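Local coordinates for uncharacterized protein (PDB 5MU5), which is a Maf-family glycosyltransferase that probably attaches sugars to flagellin and is involved in the formation of bacterial flagella, at residues 95-100 / 627-632; 111-116 / 611-616. One frame throughout, in Å; residues are numbered along the deposited sequence.

Interaction 1: 95-100 / 627-632; sequences KRFLYN and DEFHQM
Phe-97 brings the rim of its ring, not a face, against the backbone of the opposing helix: its CE1 lies 3.5 Å from Phe-629 N, and the carbonyl carbon of Glu-628 sits at the ring edge, near the ring plane. CG of Phe-97 is anti to the backbone N (chi1 170°), which directs the ring toward the other helix, where CE1 comes within 3.7 Å of Glu-628 CB. Met-632 meets the base of the same side chain, its SD 3.8 Å from Phe-97 CB. The sulfur stands 4.7 Å from the centroid of the Phe-97 ring and obliquely to it, a Met-aromatic contact.

One polar link accompanies this apolar set. Asn-100 gives a nearly straight hydrogen bond from ND2 to Glu-628 OE1, 3.1 Å long; the oxygen lies almost in the amide plane of Asn-100, whereas the nitrogen approaches from above the carboxylate plane, the two planes being 75° apart. The Glu-628 carboxylate also rests against the CB of Asn-100, while its OE2 forms a salt bridge with Arg-104, which reaches Asp-627 as well. Glu-628 is buried, and these two partners probably offset the cost of placing its charge there.

The segments run nearly antiparallel, their axes 9.8 Å apart at closest approach. Helix 92-107 thereby lies against helix 618-646 of the flagellin glycosyltransferase Maf helical bundle domain, with helix 589-609 touching Phe-97 through Tyr-605 and Met-632 through Leu-598 and Ala-601, and helix 546-564 meeting Phe-629 through Met-561.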
loop_
_atom_site.group_PDB
_atom_site.type_symbol
_atom_site.label_atom_id
_atom_site.label_comp_id
_atom_site.label_asym_id
_atom_site.label_seq_id
_atom_site.Cartn_x
_atom_site.Cartn_y
_atom_site.Cartn_z
ATOM N N LYS A 95 -8.279 -17.739 7.887
ATOM C CA LYS A 95 -8.202 -19.098 7.395
ATOM C C LYS A 95 -9.279 -19.945 8.069
ATOM O O LYS A 95 -10.020 -20.667 7.408
ATOM C CB LYS A 95 -6.812 -19.648 7.688
ATOM C CG LYS A 95 -6.478 -20.959 7.005
ATOM C CD LYS A 95 -5.294 -21.636 7.687
ATOM C CE LYS A 95 -5.032 -23.016 7.106
ATOM N NZ LYS A 95 -4.228 -23.829 8.059
ATOM N N ARG A 96 -9.360 -19.834 9.389
ATOM C CA ARG A 96 -10.350 -20.544 10.193
ATOM C C ARG A 96 -11.777 -20.132 9.799
ATOM O O ARG A 96 -12.674 -20.953 9.666
ATOM C CB ARG A 96 -10.140 -20.214 11.673
ATOM C CG ARG A 96 -10.921 -21.087 12.626
ATOM C CD ARG A 96 -10.194 -22.416 12.772
ATOM N NE ARG A 96 -11.087 -23.524 13.055
ATOM C CZ ARG A 96 -10.696 -24.789 13.183
ATOM N NH1 ARG A 96 -9.417 -25.118 13.047
ATOM N NH2 ARG A 96 -11.592 -25.733 13.436
ATOM N N PHE A 97 -11.978 -18.836 9.648
ATOM C CA PHE A 97 -13.264 -18.313 9.263
ATOM C C PHE A 97 -13.693 -18.907 7.922
ATOM O O PHE A 97 -14.826 -19.378 7.778
ATOM C CB PHE A 97 -13.214 -16.777 9.174
ATOM C CG PHE A 97 -14.433 -16.162 8.545
ATOM C CD1 PHE A 97 -15.638 -16.113 9.227
ATOM C CD2 PHE A 97 -14.375 -15.620 7.277
ATOM C CE1 PHE A 97 -16.763 -15.536 8.654
ATOM C CE2 PHE A 97 -15.488 -15.051 6.690
ATOM C CZ PHE A 97 -16.687 -15.012 7.380
ATOM N N LEU A 98 -12.792 -18.839 6.946
ATOM C CA LEU A 98 -13.099 -19.271 5.591
ATOM C C LEU A 98 -13.365 -20.752 5.592
ATOM O O LEU A 98 -14.339 -21.223 5.016
ATOM C CB LEU A 98 -11.954 -18.952 4.621
ATOM C CG LEU A 98 -12.148 -19.444 3.175
ATOM C CD1 LEU A 98 -13.431 -18.895 2.579
ATOM C CD2 LEU A 98 -10.977 -19.047 2.297
ATOM N N TYR A 99 -12.505 -21.494 6.266
ATOM C CA TYR A 99 -12.701 -22.944 6.346
ATOM C C TYR A 99 -14.105 -23.259 6.898
ATOM O O TYR A 99 -14.824 -24.113 6.333
ATOM C CB TYR A 99 -11.600 -23.597 7.199
ATOM C CG TYR A 99 -11.713 -25.093 7.295
ATOM C CD1 TYR A 99 -12.466 -25.687 8.301
ATOM C CD2 TYR A 99 -11.070 -25.920 6.375
ATOM C CE1 TYR A 99 -12.581 -27.055 8.385
ATOM C CE2 TYR A 99 -11.178 -27.296 6.457
ATOM C CZ TYR A 99 -11.939 -27.854 7.464
ATOM O OH TYR A 99 -12.063 -29.218 7.571
ATOM N N ASN A 100 -14.519 -22.550 7.957
ATOM C CA ASN A 100 -15.804 -22.859 8.586
ATOM C C ASN A 100 -17.011 -22.535 7.746
ATOM O O ASN A 100 -17.935 -23.337 7.689
ATOM C CB ASN A 100 -15.964 -22.194 9.949
ATOM C CG ASN A 100 -15.072 -22.811 11.009
ATOM O OD1 ASN A 100 -14.320 -23.742 10.752
ATOM N ND2 ASN A 100 -15.135 -22.266 12.198
ATOM N N ASP A 627 -22.939 -15.953 11.603
ATOM C CA ASP A 627 -22.592 -16.679 12.811
ATOM C C ASP A 627 -21.071 -16.872 12.950
ATOM O O ASP A 627 -20.517 -16.655 14.019
ATOM C CB ASP A 627 -23.291 -18.030 12.805
ATOM C CG ASP A 627 -23.131 -18.757 14.095
ATOM O OD1 ASP A 627 -23.243 -18.112 15.152
ATOM O OD2 ASP A 627 -22.897 -19.976 14.061
ATOM N N GLU A 628 -20.410 -17.276 11.865
ATOM C CA GLU A 628 -18.964 -17.449 11.875
ATOM C C GLU A 628 -18.238 -16.123 11.998
ATOM O O GLU A 628 -17.185 -16.060 12.615
ATOM C CB GLU A 628 -18.489 -18.200 10.641
ATOM C CG GLU A 628 -18.951 -19.652 10.626
ATOM C CD GLU A 628 -18.360 -20.511 11.747
ATOM O OE1 GLU A 628 -17.317 -20.126 12.342
ATOM O OE2 GLU A 628 -18.943 -21.596 12.028
ATOM N N PHE A 629 -18.796 -15.061 11.432
ATOM C CA PHE A 629 -18.186 -13.753 11.580
ATOM C C PHE A 629 -18.143 -13.386 13.069
ATOM O O PHE A 629 -17.133 -12.872 13.544
ATOM C CB PHE A 629 -18.944 -12.723 10.753
ATOM C CG PHE A 629 -18.250 -11.397 10.628
ATOM C CD1 PHE A 629 -17.213 -11.223 9.713
ATOM C CD2 PHE A 629 -18.659 -10.303 11.395
ATOM C CE1 PHE A 629 -16.571 -9.997 9.581
ATOM C CE2 PHE A 629 -18.024 -9.070 11.260
ATOM C CZ PHE A 629 -16.975 -8.919 10.354
ATOM N N HIS A 630 -19.233 -13.673 13.791
ATOM C CA HIS A 630 -19.298 -13.490 15.251
ATOM C C HIS A 630 -18.297 -14.344 16.018
ATOM O O HIS A 630 -17.645 -13.853 16.943
ATOM C CB HIS A 630 -20.697 -13.787 15.794
ATOM C CG HIS A 630 -21.557 -12.579 15.929
ATOM N ND1 HIS A 630 -21.777 -11.962 17.143
ATOM C CD2 HIS A 630 -22.241 -11.859 15.006
ATOM C CE1 HIS A 630 -22.566 -10.917 16.963
ATOM N NE2 HIS A 630 -22.864 -10.834 15.677
ATOM N N GLN A 631 -18.202 -15.625 15.681
ATOM C CA GLN A 631 -17.209 -16.472 16.327
ATOM C C GLN A 631 -15.806 -15.915 16.088
ATOM O O GLN A 631 -14.994 -15.890 17.002
ATOM C CB GLN A 631 -17.305 -17.927 15.881
ATOM C CG GLN A 631 -18.393 -18.712 16.608
ATOM C CD GLN A 631 -18.511 -20.165 16.140
ATOM O OE1 GLN A 631 -17.514 -20.818 15.794
ATOM N NE2 GLN A 631 -19.740 -20.680 16.131
ATOM N N MET A 632 -15.532 -15.441 14.875
ATOM C CA MET A 632 -14.237 -14.852 14.578
ATOM C C MET A 632 -13.982 -13.631 15.460
ATOM O O MET A 632 -12.905 -13.491 16.060
ATOM C CB MET A 632 -14.154 -14.431 13.121
ATOM C CG MET A 632 -12.766 -14.014 12.681
ATOM S SD MET A 632 -12.704 -13.463 10.976
ATOM C CE MET A 632 -13.512 -11.880 11.136
#

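Interaction 2: 111-116 / 611-616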
loop_
_atom_site.group_PDB
_atom_site.type_symbol
_atom_site.label_atom_id
_atom_site.label_comp_id
_atom_site.label_asym_id
_atom_site.label_seq_id
_atom_site.Cartn_x
_atom_site.Cartn_y
_atom_site.Cartn_z
ATOM N N SER A 111 -23.301 -25.684 -2.733
ATOM C CA SER A 111 -22.044 -25.714 -3.464
ATOM C C SER A 111 -21.784 -24.324 -4.050
ATOM O O SER A 111 -22.563 -23.390 -3.840
ATOM C CB SER A 111 -22.085 -26.766 -4.552
ATOM O OG SER A 111 -23.122 -26.448 -5.449
ATOM N N PHE A 112 -20.686 -24.191 -4.775
ATOM C CA PHE A 112 -20.242 -22.889 -5.249
ATOM C C PHE A 112 -19.929 -22.916 -6.727
ATOM O O PHE A 112 -19.157 -23.727 -7.173
ATOM C CB PHE A 112 -19.031 -22.456 -4.438
ATOM C CG PHE A 112 -19.343 -22.285 -2.980
ATOM C CD1 PHE A 112 -19.952 -21.122 -2.526
ATOM C CD2 PHE A 112 -19.119 -23.309 -2.084
ATOM C CE1 PHE A 112 -20.290 -20.964 -1.197
ATOM C CE2 PHE A 112 -19.447 -23.151 -0.744
ATOM C CZ PHE A 112 -20.037 -21.979 -0.304
ATOM N N LEU A 113 -20.573 -22.039 -7.487
ATOM C CA LEU A 113 -20.282 -21.899 -8.889
ATOM C C LEU A 113 -18.928 -21.226 -9.074
ATOM O O LEU A 113 -18.456 -20.486 -8.214
ATOM C CB LEU A 113 -21.326 -21.015 -9.545
ATOM C CG LEU A 113 -22.785 -21.411 -9.468
ATOM C CD1 LEU A 113 -23.611 -20.209 -9.883
ATOM C CD2 LEU A 113 -23.077 -22.620 -10.351
ATOM N N GLN A 114 -18.322 -21.448 -10.230
ATOM C CA GLN A 114 -17.075 -20.774 -10.568
ATOM C C GLN A 114 -17.346 -19.273 -10.706
ATOM O O GLN A 114 -16.609 -18.461 -10.201
ATOM C CB GLN A 114 -16.517 -21.317 -11.884
ATOM C CG GLN A 114 -15.091 -20.847 -12.167
ATOM C CD GLN A 114 -14.656 -21.006 -13.627
ATOM O OE1 GLN A 114 -15.299 -21.686 -14.428
ATOM N NE2 GLN A 114 -13.549 -20.368 -13.973
ATOM N N HIS A 115 -18.421 -18.919 -11.397
ATOM C CA HIS A 115 -18.763 -17.526 -11.645
ATOM C C HIS A 115 -20.148 -17.276 -11.098
ATOM O O HIS A 115 -20.983 -18.173 -11.107
ATOM C CB HIS A 115 -18.737 -17.212 -13.159
ATOM C CG HIS A 115 -17.394 -17.406 -13.798
ATOM N ND1 HIS A 115 -16.242 -16.837 -13.291
ATOM C CD2 HIS A 115 -17.021 -18.080 -14.915
ATOM C CE1 HIS A 115 -15.216 -17.167 -14.056
ATOM N NE2 HIS A 115 -15.661 -17.924 -15.044
ATOM N N PRO A 116 -20.409 -16.058 -10.616
ATOM C CA PRO A 116 -21.774 -15.817 -10.170
ATOM C C PRO A 116 -22.810 -15.944 -11.313
ATOM O O PRO A 116 -22.519 -15.608 -12.463
ATOM C CB PRO A 116 -21.721 -14.365 -9.676
ATOM C CG PRO A 116 -20.295 -14.111 -9.378
ATOM C CD PRO A 116 -19.561 -14.879 -10.424
ATOM N N ARG A 611 -21.659 -16.730 -5.320
ATOM C CA ARG A 611 -21.481 -17.959 -6.085
ATOM C C ARG A 611 -22.174 -19.157 -5.456
ATOM O O ARG A 611 -22.146 -20.258 -5.999
ATOM C CB ARG A 611 -19.979 -18.231 -6.220
ATOM C CG ARG A 611 -19.276 -17.223 -7.121
ATOM C CD ARG A 611 -17.769 -17.400 -7.110
ATOM N NE ARG A 611 -17.092 -16.493 -8.047
ATOM C CZ ARG A 611 -16.923 -15.183 -7.854
ATOM N NH1 ARG A 611 -17.372 -14.564 -6.761
ATOM N NH2 ARG A 611 -16.272 -14.478 -8.754
ATOM N N VAL A 612 -22.821 -18.948 -4.318
ATOM C CA VAL A 612 -23.467 -20.055 -3.637
ATOM C C VAL A 612 -24.722 -20.529 -4.387
ATOM O O VAL A 612 -25.524 -19.726 -4.827
ATOM C CB VAL A 612 -23.793 -19.692 -2.171
ATOM C CG1 VAL A 612 -24.955 -18.720 -2.086
ATOM C CG2 VAL A 612 -24.061 -20.954 -1.366
ATOM N N THR A 613 -24.846 -21.846 -4.555
ATOM C CA THR A 613 -26.053 -22.468 -5.108
ATOM C C THR A 613 -26.492 -23.585 -4.171
ATOM O O THR A 613 -25.655 -24.178 -3.476
ATOM C CB THR A 613 -25.843 -23.092 -6.507
ATOM O OG1 THR A 613 -24.788 -24.062 -6.452
ATOM C CG2 THR A 613 -25.506 -22.012 -7.513
ATOM N N PRO A 614 -27.789 -23.902 -4.170
ATOM C CA PRO A 614 -28.889 -23.288 -4.931
ATOM C C PRO A 614 -29.202 -21.857 -4.494
ATOM O O PRO A 614 -29.250 -21.555 -3.291
ATOM C CB PRO A 614 -30.086 -24.175 -4.608
ATOM C CG PRO A 614 -29.523 -25.465 -4.150
ATOM C CD PRO A 614 -28.154 -25.213 -3.612
ATOM N N ALA A 615 -29.454 -21.001 -5.473
ATOM C CA ALA A 615 -29.676 -19.581 -5.238
ATOM C C ALA A 615 -30.788 -19.277 -4.216
ATOM O O ALA A 615 -30.661 -18.334 -3.434
ATOM C CB ALA A 615 -29.940 -18.861 -6.564
ATOM N N ASP A 616 -31.852 -20.071 -4.199
ATOM C CA ASP A 616 -32.942 -19.843 -3.242
ATOM C C ASP A 616 -32.585 -20.225 -1.801
ATOM O O ASP A 616 -33.374 -19.992 -0.899
ATOM C CB ASP A 616 -34.236 -20.550 -3.680
ATOM C CG ASP A 616 -34.097 -22.066 -3.744
ATOM O OD1 ASP A 616 -32.956 -22.580 -3.662
ATOM O OD2 ASP A 616 -35.140 -22.743 -3.885
#
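CG of Arg-611 lies anti to its carbonyl carbon (chi1 -69°), and the chain then runs extended to NE beside the loop 113-116, while the chi1 values of Ser-111 (61°) and Thr-613 (57°) place their hydroxyls for a bond to each other. The motif is a two-stranded antiparallel ladder formed by strands 111-112 and 612-613. Ser-111 and Thr-613 are its hydrogen-bonded pair, with Ser-111 N 2.9 Å from Thr-613 O and Thr-613 N 2.8 Å from Ser-111 O; Ser-111 OG donates to Thr-613 OG1 on the same face. Phe-112 and Val-612, the non-hydrogen-bonded pair, put their side chains on the other face, where Phe-112 CE1 touches Val-612 CG2 at 3.8 Å. There the rings of Tyr-608 and Phe-621 make edge-to-face contacts with Phe-112.

Beyond the strands, Leu-113 N bonds to Arg-611 O (2.8 Å). The Arg-611 side chain adds a bond to the loop: NE donates to Gln-114 O at 3.0 Å, the oxygen lying in the guanidinium plane while the nitrogen stands above the carbonyl plane. Pro-116 lies alongside, its CD over one guanidinium face and offset toward the rim. NH1 pairs with Asp-208 in a salt bridge and bonds to Tyr-607 O, so the buried group is held by several partners. An alanine in place of Arg-611 would probably leave Gln-114 O without this donor and Asp-208 without this ionic partner, and open a gap beside Pro-116. On the face of the two hydroxyls, Thr-613 CG2 packs tightly against Leu-113, 3.4 Å from its CG.

In the fold
Both interactions join the same two regions of the chain, the Maf N-terminal domain and the helical bundle domain near the C-terminus. Helix 92-107, which carries 95-100, leads into strand 111-112; strand 612-613 is followed by helix 618-646, which carries 627-632. Interaction 2 is therefore nested inside the loop closed by interaction 1, and nearly 500 residues, including the large mixed sheet, separate its segments. The two centres lie 19 Å apart, with nearest atoms about 8 Å from each other and no direct touch. Helix against helix and strand against strand thus fasten the same sequence-distant pair of regions at two successive places.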